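Local coordinates for lectin-like protein (Entamoeba histolytica HM-1:IMSS-A, PDB 5ZBT), which is of unknown function but, as the legume lectin-like domain of a longer ERGIC-53-like membrane protein, may bind D-mannose, at residues L28-P33 with Y222-L227; I136-N141 with I196-I201; C157-I162 with I186-I191. All coordinates share one frame; numbering follows the deposited sequence.

Interaction 1 (L28-P33 with Y222-L227)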
ATOM      1  N   LEU A  28       7.941   8.356  -7.900  1.00 19.98           N
ATOM      2  CA  LEU A  28       7.331   7.365  -7.022  1.00 17.96           C
ATOM      3  C   LEU A  28       8.342   6.456  -6.344  1.00 17.74           C
ATOM      4  O   LEU A  28       8.164   6.104  -5.177  1.00 18.68           O
ATOM      5  CB  LEU A  28       6.337   6.492  -7.818  1.00 15.47           C
ATOM      6  CG  LEU A  28       5.226   7.190  -8.596  1.00 15.75           C
ATOM      7  CD1 LEU A  28       4.309   6.194  -9.312  1.00  9.67           C
ATOM      8  CD2 LEU A  28       4.415   8.100  -7.674  1.00 11.83           C
ATOM      9  N   SER A  29       9.383   6.044  -7.057  1.00 17.79           N
ATOM     10  CA  SER A  29      10.226   4.954  -6.602  1.00 18.38           C
ATOM     11  C   SER A  29      11.155   5.390  -5.485  1.00 17.74           C
ATOM     12  O   SER A  29      11.645   6.520  -5.475  1.00 19.48           O
ATOM     13  CB  SER A  29      11.064   4.408  -7.754  1.00 18.56           C
ATOM     14  OG  SER A  29      10.235   3.808  -8.722  1.00 18.21           O
ATOM     15  N   PHE A  30      11.382   4.485  -4.534  1.00 16.43           N
ATOM     16  CA  PHE A  30      12.600   4.501  -3.736  1.00 15.20           C
ATOM     17  C   PHE A  30      13.116   3.074  -3.649  1.00 18.18           C
ATOM     18  O   PHE A  30      12.398   2.167  -3.213  1.00 19.95           O
ATOM     19  CB  PHE A  30      12.405   5.113  -2.345  1.00 18.05           C
ATOM     20  CG  PHE A  30      11.207   4.611  -1.590  1.00 15.72           C
ATOM     21  CD1 PHE A  30       9.962   5.214  -1.752  1.00 15.23           C
ATOM     22  CD2 PHE A  30      11.344   3.608  -0.642  1.00 15.12           C
ATOM     23  CE1 PHE A  30       8.863   4.781  -1.028  1.00 15.72           C
ATOM     24  CE2 PHE A  30      10.254   3.169   0.097  1.00 13.94           C
ATOM     25  CZ  PHE A  30       9.010   3.752  -0.099  1.00 12.85           C
ATOM     26  N   ARG A  31      14.342   2.881  -4.097  1.00 21.56           N
ATOM     27  CA  ARG A  31      14.954   1.574  -4.247  1.00 27.87           C
ATOM     28  C   ARG A  31      16.044   1.385  -3.204  1.00 31.98           C
ATOM     29  O   ARG A  31      16.452   2.326  -2.517  1.00 28.87           O
ATOM     30  CB  ARG A  31      15.515   1.418  -5.665  1.00 32.03           C
ATOM     31  CG  ARG A  31      14.446   1.588  -6.746  1.00 31.04           C
ATOM     32  CD  ARG A  31      15.021   1.544  -8.155  1.00 39.89           C
ATOM     33  NE  ARG A  31      14.245   2.393  -9.060  1.00 52.81           N
ATOM     34  CZ  ARG A  31      14.432   3.707  -9.199  1.00 48.42           C
ATOM     35  NH1 ARG A  31      13.671   4.407 -10.034  1.00 31.56           N
ATOM     36  NH2 ARG A  31      15.382   4.321  -8.497  1.00 45.62           N
ATOM     37  N   GLU A  32      16.510   0.123  -3.090  1.00 41.67           N
ATOM     38  CA  GLU A  32      17.581  -0.309  -2.194  1.00 42.26           C
ATOM     39  C   GLU A  32      18.937  -0.052  -2.839  1.00 47.14           C
ATOM     40  O   GLU A  32      19.151  -0.447  -3.993  1.00 48.55           O
ATOM     41  CB  GLU A  32      17.447  -1.787  -1.861  1.00 46.22           C
ATOM     42  CG  GLU A  32      16.239  -2.139  -1.002  1.00 43.21           C
ATOM     43  CD  GLU A  32      16.436  -3.443  -0.221  1.00 48.85           C
ATOM     44  OE1 GLU A  32      15.753  -4.452  -0.540  1.00 50.31           O
ATOM     45  OE2 GLU A  32      17.283  -3.459   0.708  1.00 38.54           O
ATOM     46  N   PRO A  33      19.878   0.598  -2.133  1.00 51.12           N
ATOM     47  CA  PRO A  33      19.702   1.065  -0.752  1.00 47.96           C
ATOM     48  C   PRO A  33      18.930   2.391  -0.663  1.00 40.01           C
ATOM     49  O   PRO A  33      19.015   3.211  -1.583  1.00 37.49           O
ATOM     50  CB  PRO A  33      21.144   1.237  -0.267  1.00 47.95           C
ATOM     51  CG  PRO A  33      21.889   1.656  -1.514  1.00 48.49           C
ATOM     52  CD  PRO A  33      21.202   0.961  -2.678  1.00 49.30           C
ATOM     53  N   TYR A 222       5.188  -1.894  11.118  1.00 15.11           N
ATOM     54  CA  TYR A 222       5.056  -1.912   9.664  1.00 15.65           C
ATOM     55  C   TYR A 222       6.171  -1.093   9.043  1.00 15.96           C
ATOM     56  O   TYR A 222       6.431   0.041   9.464  1.00 14.52           O
ATOM     57  CB  TYR A 222       3.693  -1.386   9.217  1.00 11.74           C
ATOM     58  CG  TYR A 222       2.591  -2.405   9.436  1.00 14.46           C
ATOM     59  CD1 TYR A 222       2.419  -3.477   8.562  1.00 13.66           C
ATOM     60  CD2 TYR A 222       1.742  -2.311  10.534  1.00 13.32           C
ATOM     61  CE1 TYR A 222       1.423  -4.427   8.777  1.00 16.09           C
ATOM     62  CE2 TYR A 222       0.733  -3.251  10.756  1.00 12.56           C
ATOM     63  CZ  TYR A 222       0.589  -4.298   9.880  1.00 12.48           C
ATOM     64  OH  TYR A 222      -0.393  -5.206  10.112  1.00 14.40           O
ATOM     65  N   ARG A 223       6.880  -1.696   8.091  1.00 13.20           N
ATOM     66  CA  ARG A 223       8.011  -1.020   7.471  1.00 19.00           C
ATOM     67  C   ARG A 223       8.101  -1.492   6.030  1.00 17.89           C
ATOM     68  O   ARG A 223       7.600  -2.564   5.672  1.00 17.02           O
ATOM     69  CB  ARG A 223       9.313  -1.272   8.264  1.00 24.31           C
ATOM     70  CG  ARG A 223       9.024  -1.370   9.773  1.00 24.52           C
ATOM     71  CD  ARG A 223      10.074  -1.913  10.627  1.00 24.55           C
ATOM     72  NE  ARG A 223      10.614  -3.160  10.129  1.00 22.69           N
ATOM     73  CZ  ARG A 223      11.817  -3.577  10.486  1.00 27.84           C
ATOM     74  NH1 ARG A 223      12.513  -2.830  11.330  1.00 14.63           N
ATOM     75  NH2 ARG A 223      12.314  -4.710  10.011  1.00 36.87           N
ATOM     76  N   VAL A 224       8.726  -0.664   5.198  1.00 18.48           N
ATOM     77  CA  VAL A 224       8.756  -0.875   3.755  1.00 15.87           C
ATOM     78  C   VAL A 224      10.209  -0.836   3.291  1.00 17.43           C
ATOM     79  O   VAL A 224      10.931   0.127   3.574  1.00 15.86           O
ATOM     80  CB  VAL A 224       7.896   0.180   3.031  1.00 14.73           C
ATOM     81  CG1 VAL A 224       8.226   0.238   1.564  1.00 17.77           C
ATOM     82  CG2 VAL A 224       6.432  -0.143   3.237  1.00 11.09           C
ATOM     83  N   GLN A 225      10.640  -1.894   2.601  1.00 12.81           N
ATOM     84  CA  GLN A 225      12.016  -1.962   2.125  1.00 20.31           C
ATOM     85  C   GLN A 225      12.242  -1.113   0.885  1.00 20.34           C
ATOM     86  O   GLN A 225      13.293  -0.479   0.754  1.00 21.52           O
ATOM     87  CB  GLN A 225      12.394  -3.402   1.816  1.00 24.90           C
ATOM     88  CG  GLN A 225      12.642  -4.227   3.032  1.00 34.05           C
ATOM     89  CD  GLN A 225      13.999  -4.871   2.992  1.00 42.45           C
ATOM     90  OE1 GLN A 225      14.194  -5.883   2.310  1.00 37.13           O
ATOM     91  NE2 GLN A 225      14.959  -4.286   3.724  1.00 37.12           N
ATOM     92  N   SER A 226      11.298  -1.124  -0.053  1.00 19.52           N
ATOM     93  CA  SER A 226      11.484  -0.432  -1.323  1.00 20.78           C
ATOM     94  C   SER A 226      10.155  -0.344  -2.048  1.00 17.13           C
ATOM     95  O   SER A 226       9.223  -1.114  -1.790  1.00 15.86           O
ATOM     96  CB  SER A 226      12.502  -1.142  -2.217  1.00 18.31           C
ATOM     97  OG  SER A 226      12.064  -2.453  -2.488  1.00 11.05           O
ATOM     98  N   LEU A 227      10.096   0.603  -2.974  1.00 15.39           N
ATOM     99  CA  LEU A 227       8.961   0.765  -3.864  1.00 14.01           C
ATOM    100  C   LEU A 227       9.517   1.035  -5.255  1.00 19.89           C
ATOM    101  O   LEU A 227      10.286   1.990  -5.446  1.00 14.29           O
ATOM    102  CB  LEU A 227       8.052   1.899  -3.388  1.00 11.84           C
ATOM    103  CG  LEU A 227       6.888   2.261  -4.312  1.00 16.85           C
ATOM    104  CD1 LEU A 227       5.863   1.111  -4.434  1.00 15.18           C
ATOM    105  CD2 LEU A 227       6.228   3.511  -3.780  1.00 19.63           C
TER
HETATM  106  O   HOH W   1      14.323  -3.991  -3.007  1.00 20.00           O

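Interaction 2 (I136-N141 with I196-I201)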
ATOM      1  N   ILE A 136      -6.023  -9.716   1.613  1.00 16.77           N
ATOM      2  CA  ILE A 136      -5.775  -8.586   0.740  1.00 14.47           C
ATOM      3  C   ILE A 136      -7.125  -8.175   0.180  1.00 15.52           C
ATOM      4  O   ILE A 136      -7.917  -9.038  -0.218  1.00 19.04           O
ATOM      5  CB  ILE A 136      -4.759  -8.941  -0.357  1.00 12.77           C
ATOM      6  CG1 ILE A 136      -3.380  -9.162   0.283  1.00 17.01           C
ATOM      7  CG2 ILE A 136      -4.673  -7.842  -1.393  1.00 14.44           C
ATOM      8  CD1 ILE A 136      -2.312  -9.670  -0.676  1.00 16.02           C
ATOM      9  N   SER A 137      -7.416  -6.875   0.219  1.00 13.97           N
ATOM     10  CA  SER A 137      -8.681  -6.321  -0.238  1.00 12.06           C
ATOM     11  C   SER A 137      -8.415  -5.138  -1.152  1.00 15.73           C
ATOM     12  O   SER A 137      -7.384  -4.470  -1.049  1.00 14.80           O
ATOM     13  CB  SER A 137      -9.550  -5.846   0.916  1.00 17.36           C
ATOM     14  OG  SER A 137      -9.387  -6.688   2.040  1.00 28.91           O
ATOM     15  N   VAL A 138      -9.351  -4.891  -2.059  1.00 14.90           N
ATOM     16  CA  VAL A 138      -9.361  -3.686  -2.870  1.00 12.33           C
ATOM     17  C   VAL A 138     -10.713  -3.029  -2.673  1.00 16.54           C
ATOM     18  O   VAL A 138     -11.751  -3.698  -2.739  1.00 14.83           O
ATOM     19  CB  VAL A 138      -9.100  -3.970  -4.356  1.00 13.85           C
ATOM     20  CG1 VAL A 138      -9.222  -2.692  -5.141  1.00 18.24           C
ATOM     21  CG2 VAL A 138      -7.700  -4.576  -4.547  1.00 15.43           C
ATOM     22  N   LEU A 139     -10.692  -1.727  -2.406  1.00 18.15           N
ATOM     23  CA  LEU A 139     -11.883  -0.958  -2.081  1.00 15.34           C
ATOM     24  C   LEU A 139     -11.861   0.293  -2.943  1.00 15.81           C
ATOM     25  O   LEU A 139     -11.081   1.210  -2.674  1.00 16.49           O
ATOM     26  CB  LEU A 139     -11.896  -0.592  -0.602  1.00 13.97           C
ATOM     27  CG  LEU A 139     -13.259  -0.317   0.016  1.00 20.42           C
ATOM     28  CD1 LEU A 139     -14.181  -1.404  -0.396  1.00 24.19           C
ATOM     29  CD2 LEU A 139     -13.142  -0.316   1.512  1.00 22.58           C
ATOM     30  N   LYS A 140     -12.697   0.334  -3.975  1.00 15.38           N
ATOM     31  CA  LYS A 140     -12.841   1.533  -4.793  1.00 15.47           C
ATOM     32  C   LYS A 140     -13.963   2.387  -4.225  1.00 15.25           C
ATOM     33  O   LYS A 140     -15.060   1.885  -3.962  1.00 17.76           O
ATOM     34  CB  LYS A 140     -13.129   1.196  -6.255  1.00 14.48           C
ATOM     35  CG  LYS A 140     -13.221   2.414  -7.159  1.00 14.33           C
ATOM     36  CD  LYS A 140     -13.088   2.024  -8.617  1.00 14.34           C
ATOM     37  CE  LYS A 140     -12.807   3.241  -9.496  1.00 19.47           C
ATOM     38  NZ  LYS A 140     -14.026   4.109  -9.672  1.00 16.32           N
ATOM     39  N   ASN A 141     -13.677   3.668  -4.033  1.00 12.85           N
ATOM     40  CA  ASN A 141     -14.586   4.620  -3.416  1.00 14.18           C
ATOM     41  C   ASN A 141     -14.813   5.792  -4.364  1.00 16.56           C
ATOM     42  O   ASN A 141     -13.889   6.234  -5.057  1.00 17.88           O
ATOM     43  CB  ASN A 141     -14.017   5.114  -2.071  1.00 16.13           C
ATOM     44  CG  ASN A 141     -15.030   5.903  -1.247  1.00 19.31           C
ATOM     45  OD1 ASN A 141     -16.162   6.167  -1.690  1.00 14.69           O
ATOM     46  ND2 ASN A 141     -14.630   6.271  -0.020  1.00 17.08           N
ATOM     47  N   ILE A 196      -6.196 -10.784  -6.904  1.00 13.44           N
ATOM     48  CA  ILE A 196      -7.384 -10.087  -7.374  1.00 10.90           C
ATOM     49  C   ILE A 196      -7.142  -9.616  -8.804  1.00 14.40           C
ATOM     50  O   ILE A 196      -6.050  -9.137  -9.147  1.00 12.55           O
ATOM     51  CB  ILE A 196      -7.728  -8.901  -6.445  1.00 15.80           C
ATOM     52  CG1 ILE A 196      -8.343  -9.396  -5.132  1.00 13.33           C
ATOM     53  CG2 ILE A 196      -8.634  -7.861  -7.140  1.00 11.39           C
ATOM     54  CD1 ILE A 196      -8.251  -8.377  -3.999  1.00 18.36           C
ATOM     55  N   THR A 197      -8.159  -9.780  -9.642  1.00 12.11           N
ATOM     56  CA  THR A 197      -8.230  -9.126 -10.940  1.00 15.62           C
ATOM     57  C   THR A 197      -9.540  -8.359 -11.001  1.00 17.68           C
ATOM     58  O   THR A 197     -10.594  -8.914 -10.671  1.00 18.72           O
ATOM     59  CB  THR A 197      -8.165 -10.143 -12.088  1.00 15.96           C
ATOM     60  OG1 THR A 197      -6.923 -10.840 -12.030  1.00 20.24           O
ATOM     61  CG2 THR A 197      -8.253  -9.450 -13.421  1.00 18.72           C
ATOM     62  N   ILE A 198      -9.480  -7.097 -11.419  1.00 14.53           N
ATOM     63  CA  ILE A 198     -10.667  -6.266 -11.592  1.00 14.50           C
ATOM     64  C   ILE A 198     -10.717  -5.804 -13.035  1.00 20.87           C
ATOM     65  O   ILE A 198      -9.802  -5.106 -13.505  1.00 20.13           O
ATOM     66  CB  ILE A 198     -10.673  -5.049 -10.651  1.00 18.17           C
ATOM     67  CG1 ILE A 198     -10.384  -5.466  -9.212  1.00 15.73           C
ATOM     68  CG2 ILE A 198     -12.020  -4.323 -10.733  1.00 16.91           C
ATOM     69  CD1 ILE A 198     -10.357  -4.310  -8.279  1.00 17.31           C
ATOM     70  N   GLU A 199     -11.788  -6.161 -13.728  1.00 19.12           N
ATOM     71  CA  GLU A 199     -11.988  -5.675 -15.084  1.00 24.07           C
ATOM     72  C   GLU A 199     -12.748  -4.349 -15.076  1.00 20.43           C
ATOM     73  O   GLU A 199     -13.409  -3.983 -14.099  1.00 21.17           O
ATOM     74  CB  GLU A 199     -12.737  -6.710 -15.916  1.00 21.30           C
ATOM     75  CG  GLU A 199     -12.246  -8.115 -15.697  1.00 21.13           C
ATOM     76  CD  GLU A 199     -11.070  -8.469 -16.586  1.00 27.95           C
ATOM     77  OE1 GLU A 199     -10.693  -7.639 -17.447  1.00 31.01           O
ATOM     78  OE2 GLU A 199     -10.521  -9.584 -16.414  1.00 35.27           O
ATOM     79  N   ASP A 200     -12.618  -3.619 -16.180  1.00 18.30           N
ATOM     80  CA  ASP A 200     -13.366  -2.379 -16.415  1.00 28.09           C
ATOM     81  C   ASP A 200     -13.298  -1.422 -15.213  1.00 25.38           C
ATOM     82  O   ASP A 200     -14.298  -0.861 -14.761  1.00 27.28           O
ATOM     83  CB  ASP A 200     -14.816  -2.693 -16.804  1.00 27.35           C
ATOM     84  CG  ASP A 200     -15.538  -1.486 -17.361  1.00 32.60           C
ATOM     85  OD1 ASP A 200     -15.018  -0.870 -18.322  1.00 39.45           O
ATOM     86  OD2 ASP A 200     -16.625  -1.147 -16.832  1.00 35.04           O
ATOM     87  N   ILE A 201     -12.089  -1.218 -14.699  1.00 24.68           N
ATOM     88  CA  ILE A 201     -11.850  -0.306 -13.588  1.00 18.29           C
ATOM     89  C   ILE A 201     -10.963   0.819 -14.098  1.00 20.33           C
ATOM     90  O   ILE A 201      -9.971   0.571 -14.795  1.00 24.62           O
ATOM     91  CB  ILE A 201     -11.219  -1.026 -12.382  1.00 18.52           C
ATOM     92  CG1 ILE A 201     -10.910  -0.053 -11.252  1.00 16.12           C
ATOM     93  CG2 ILE A 201      -9.964  -1.802 -12.783  1.00 18.84           C
ATOM     94  CD1 ILE A 201     -10.443  -0.783  -9.989  1.00 12.87           C
TER

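Interaction 3 (C157-I162 with I186-I191)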
ATOM      1  N   CYS A 157      -9.002 -11.402  -1.192  1.00 17.42           N
ATOM      2  CA  CYS A 157      -8.329 -12.673  -1.332  1.00 14.63           C
ATOM      3  C   CYS A 157      -7.562 -12.903  -0.038  1.00 18.74           C
ATOM      4  O   CYS A 157      -7.499 -12.034   0.840  1.00 16.63           O
ATOM      5  CB  CYS A 157      -7.394 -12.681  -2.547  1.00 16.79           C
ATOM      6  SG  CYS A 157      -5.683 -12.193  -2.131  1.00 22.83           S
ATOM      7  N   SER A 158      -6.952 -14.070   0.064  1.00 19.24           N
ATOM      8  CA  SER A 158      -6.237 -14.460   1.263  1.00 18.99           C
ATOM      9  C   SER A 158      -4.930 -15.092   0.825  1.00 19.10           C
ATOM     10  O   SER A 158      -4.938 -15.942  -0.070  1.00 18.60           O
ATOM     11  CB  SER A 158      -7.078 -15.432   2.080  1.00 17.13           C
ATOM     12  OG  SER A 158      -6.490 -15.694   3.330  1.00 23.91           O
ATOM     13  N   VAL A 159      -3.812 -14.661   1.422  1.00 19.09           N
ATOM     14  CA  VAL A 159      -2.500 -15.204   1.077  1.00 19.15           C
ATOM     15  C   VAL A 159      -1.688 -15.432   2.344  1.00 21.13           C
ATOM     16  O   VAL A 159      -1.436 -14.489   3.103  1.00 20.84           O
ATOM     17  CB  VAL A 159      -1.710 -14.305   0.114  1.00 22.38           C
ATOM     18  CG1 VAL A 159      -0.316 -14.916  -0.117  1.00 19.07           C
ATOM     19  CG2 VAL A 159      -2.446 -14.164  -1.207  1.00 16.92           C
ATOM     20  N   ALA A 160      -1.228 -16.668   2.540  1.00 19.08           N
ATOM     21  CA  ALA A 160      -0.470 -17.023   3.728  1.00 18.25           C
ATOM     22  C   ALA A 160       0.970 -16.537   3.637  1.00 17.55           C
ATOM     23  O   ALA A 160       1.547 -16.432   2.553  1.00 22.26           O
ATOM     24  CB  ALA A 160      -0.478 -18.541   3.934  1.00 22.91           C
ATOM     25  N   ASN A 161       1.534 -16.224   4.807  1.00 18.89           N
ATOM     26  CA  ASN A 161       2.958 -16.008   5.048  1.00 20.23           C
ATOM     27  C   ASN A 161       3.477 -14.662   4.542  1.00 21.35           C
ATOM     28  O   ASN A 161       4.671 -14.537   4.243  1.00 21.85           O
ATOM     29  CB  ASN A 161       3.780 -17.148   4.444  1.00 19.40           C
ATOM     30  CG  ASN A 161       3.423 -18.496   5.043  1.00 22.70           C
ATOM     31  OD1 ASN A 161       3.114 -19.449   4.322  1.00 21.89           O
ATOM     32  ND2 ASN A 161       3.455 -18.579   6.370  1.00 21.81           N
ATOM     33  N   ILE A 162       2.625 -13.635   4.503  1.00 17.57           N
ATOM     34  CA  ILE A 162       3.057 -12.346   3.959  1.00 19.90           C
ATOM     35  C   ILE A 162       4.174 -11.744   4.807  1.00 19.22           C
ATOM     36  O   ILE A 162       5.220 -11.345   4.280  1.00 21.84           O
ATOM     37  CB  ILE A 162       1.871 -11.381   3.813  1.00 18.72           C
ATOM     38  CG1 ILE A 162       0.989 -11.796   2.640  1.00 18.42           C
ATOM     39  CG2 ILE A 162       2.377  -9.983   3.566  1.00 19.76           C
ATOM     40  CD1 ILE A 162      -0.369 -11.096   2.630  1.00 21.55           C
ATOM     41  N   ILE A 186       0.879 -11.033  -5.050  1.00  9.23           N
ATOM     42  CA  ILE A 186       1.846 -10.871  -3.974  1.00 14.85           C
ATOM     43  C   ILE A 186       2.884 -11.982  -4.065  1.00 11.13           C
ATOM     44  O   ILE A 186       2.539 -13.155  -4.231  1.00 11.66           O
ATOM     45  CB  ILE A 186       1.188 -10.814  -2.580  1.00 16.81           C
ATOM     46  CG1 ILE A 186       2.243 -10.414  -1.539  1.00 19.34           C
ATOM     47  CG2 ILE A 186       0.550 -12.127  -2.201  1.00 16.86           C
ATOM     48  CD1 ILE A 186       1.701  -9.610  -0.380  1.00 25.58           C
ATOM     49  N   MET A 187       4.157 -11.595  -4.022  1.00 11.77           N
ATOM     50  CA  MET A 187       5.275 -12.526  -4.095  1.00 14.85           C
ATOM     51  C   MET A 187       5.687 -12.893  -2.675  1.00 12.61           C
ATOM     52  O   MET A 187       6.195 -12.049  -1.929  1.00 13.53           O
ATOM     53  CB  MET A 187       6.447 -11.920  -4.872  1.00 10.74           C
ATOM     54  CG  MET A 187       7.519 -12.959  -5.271  1.00 14.53           C
ATOM     55  SD  MET A 187       8.510 -13.598  -3.874  1.00 17.06           S
ATOM     56  CE  MET A 187       9.180 -12.073  -3.221  1.00 17.01           C
ATOM     57  N   VAL A 188       5.491 -14.157  -2.311  1.00 13.37           N
ATOM     58  CA  VAL A 188       5.821 -14.655  -0.982  1.00 13.02           C
ATOM     59  C   VAL A 188       6.683 -15.895  -1.141  1.00 11.41           C
ATOM     60  O   VAL A 188       6.291 -16.833  -1.841  1.00 14.92           O
ATOM     61  CB  VAL A 188       4.559 -14.984  -0.163  1.00 15.11           C
ATOM     62  CG1 VAL A 188       4.945 -15.469   1.226  1.00 15.68           C
ATOM     63  CG2 VAL A 188       3.643 -13.771  -0.080  1.00 13.61           C
ATOM     64  N   ASN A 189       7.851 -15.902  -0.497  1.00 12.31           N
ATOM     65  CA  ASN A 189       8.751 -17.059  -0.507  1.00 18.35           C
ATOM     66  C   ASN A 189       9.020 -17.553  -1.929  1.00 17.71           C
ATOM     67  O   ASN A 189       8.813 -18.723  -2.258  1.00 14.98           O
ATOM     68  CB  ASN A 189       8.195 -18.174   0.367  1.00 15.04           C
ATOM     69  CG  ASN A 189       8.277 -17.835   1.833  1.00 19.18           C
ATOM     70  OD1 ASN A 189       9.302 -17.332   2.296  1.00 22.64           O
ATOM     71  ND2 ASN A 189       7.201 -18.085   2.572  1.00 20.03           N
ATOM     72  N   HIS A 190       9.448 -16.623  -2.785  1.00 12.74           N
ATOM     73  CA  HIS A 190       9.880 -16.847  -4.161  1.00 13.28           C
ATOM     74  C   HIS A 190       8.766 -17.251  -5.115  1.00 14.23           C
ATOM     75  O   HIS A 190       9.056 -17.614  -6.266  1.00 12.72           O
ATOM     76  CB  HIS A 190      11.008 -17.878  -4.233  1.00 11.00           C
ATOM     77  CG  HIS A 190      12.220 -17.485  -3.446  1.00 12.32           C
ATOM     78  ND1 HIS A 190      13.141 -16.567  -3.905  1.00 13.52           N
ATOM     79  CD2 HIS A 190      12.660 -17.883  -2.227  1.00 11.42           C
ATOM     80  CE1 HIS A 190      14.092 -16.410  -3.000  1.00 13.69           C
ATOM     81  NE2 HIS A 190      13.821 -17.193  -1.970  1.00 13.47           N
ATOM     82  N   ILE A 191       7.502 -17.156  -4.710  1.00 13.52           N
ATOM     83  CA  ILE A 191       6.381 -17.615  -5.530  1.00 13.32           C
ATOM     84  C   ILE A 191       5.421 -16.458  -5.751  1.00 14.67           C
ATOM     85  O   ILE A 191       4.963 -15.836  -4.786  1.00 16.08           O
ATOM     86  CB  ILE A 191       5.650 -18.802  -4.878  1.00 17.53           C
ATOM     87  CG1 ILE A 191       6.637 -19.915  -4.534  1.00 18.12           C
ATOM     88  CG2 ILE A 191       4.532 -19.321  -5.782  1.00 11.70           C
ATOM     89  CD1 ILE A 191       5.962 -21.101  -3.849  1.00 21.55           C
TER

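Interaction 1 (L28-P33 with Y222-L227)
F30 holds CG between its own backbone N and carbonyl carbon (chi1 47°), while L227 swings CG to the far side of its backbone N (chi1 174°); together these torsions bring the phenyl ring and the leucine side chain into contact. The meeting fastens the N-terminal loop of a legume-lectin-type beta sandwich, two antiparallel sheets laid face to face, to strand 220-231 of one sheet. L227 CB lies over one face of the F30 ring, 4.0 Å from its centroid, a CH-pi contact that sits somewhat toward the rim. V224 approaches differently: its CG1 reaches the ring edge at F30 CE2, 3.9 Å away, and the two side chains cross at about a right angle. One strand can thus serve both a face and an edge of the same ring, probably helped by a helical backbone conformation at Q225 that interrupts the extended path between V224 and L227.

The backbones add a single antiparallel bridge, with F30 and L227 as its hydrogen-bonded pair. L227 N donates to F30 O over 2.8 Å and almost straight, at 172°, whereas the return bond from F30 N to L227 O, at 2.9 Å, is bent and weak. L227 O also receives a CA-H...O contact from S29 CA at 3.2 Å. S29 OG bonds to D26 and to the backbone N of Y229, the latter on the same strand, and R31 forms a salt bridge with D26.

Farther along, the E32 side chain crosses that of Q225 obliquely, the carboxylate and amide planes steeply inclined to each other, without a bond between them. Besides packing its CG against S226 CB, E32 reaches the strand through a water, which donates to E32 OE1 at 2.9 Å and is hydrogen-bonded to S226 OG at 2.8 Å.

Interaction 2 (I136-N141 with I196-I201)
I196 and V138 bury the most surface here, and they meet obliquely: the CD1 end of the isoleucine comes up against one methyl of the valine, I196 CD1 lying 3.9 Å from V138 CG2. The isoleucine can reach across because CG1 stands anti to its own carbonyl carbon (chi1 -75°) and the chain then extends to CD1. I196 CD1 also lies 3.9 Å from I136 O and, more loosely, near the CG2 branch of I136, so a single carbon spans two inward-facing residues of strand 135-142.

V138 divides its two methyls between two partners. While CG2 takes I196, its CG1 packs on I198, with V138 CG1 and I198 CD1 3.7 Å apart, again at an oblique crossing. The contact illustrates how the two antiparallel sheets of a legume-lectin-like sandwich are joined by interdigitating aliphatic groups rather than by backbone bonds. Strand 135-142 belongs to one sheet and strand 191-198 lies at the margin of the other; the axes of the strand segments 136-141 and 196-198 approach to 9.0 Å, and their N-to-C directions differ by 20°. I184 and I122 also touch V138, one from each sheet, extending the apolar layer.

Beyond the end of strand 191-198 the chain turns back toward the core at I201, where the partner is the aliphatic part of a lysine. K140 and I201 slide past each other in opposite directions, K140 CD coming within 4.0 Å of I201 CG1. The lysine runs extended as far as CE and bends only at its last torsion; its NZ forms a salt bridge with E152.

Interaction 3 (C157-I162 with I186-I191)
V159 and I186 run past each other in opposite directions, methyl against methyl, with V159 CG1 only 3.6 Å from I186 CG2. The second valine methyl also leans on that CG2, so the isoleucine branch is met by both prongs of V159. I186 points its other branch elsewhere: CG1 stands anti to the backbone N (chi1 -171°) and carries CD1 toward I162. There the approach is about perpendicular, the I186 terminal methyl abutting the I162 chain with CD1 3.8 Å from I162 CG1. One isoleucine is therefore gripped in two geometries, alongside V159 and across I162.

V188, two residues on, likewise slides past V159 in the opposite direction, though more loosely, its CG2 lying 4.1 Å from V159 CG1. Its other methyl faces the backbone of the bend at N161: V188 CG1 is 3.2 Å from N161 O, a close contact between carbon and carbonyl oxygen, and the CB of N161 touches it as well. The chain leaving strand 153-158 thus curls round V188 before I162 dips back into the apolar layer, where I136 also meets both I162 and I186. Nearby, C157 is joined by a disulfide to C195, a covalent link between the outermost strands 153-158 and 191-198 of the two sheets.

After V188 the backbone reverses. V188 N donates to I191 O at 3.0 Å, I191 N returns a bond to V188 O at 3.1 Å, and the backbone N of N189 is hydrogen-bonded to D165 OD2. Such paired bonds round a type I' turn are the mark of a tight two-residue beta hairpin, here linking strands 181-188 and 191-198 at an end of the lectin-like sandwich.

How the interactions relate
Interactions 2 and 3 form one continuous piece of core, although their centres are 18 Å apart. I136 links them: its O lies 2.8 Å from C157 N, probably a hydrogen bond between neighbouring strands, and its CD1 is 4.0 Å from I186 CD1. Both contacts bridge the two sheets, using consecutive strands on each side. Interaction 1 stands apart, on the other side of the chain's centre from interaction 2, with nearest atoms about 11 Å away; interaction 3 approaches it to about 8 Å. Interaction 1 secures the N-terminal loop to one sheet instead of joining both. No sugar is bound in any of the three contacts, and nothing in their geometry identifies a mannose site.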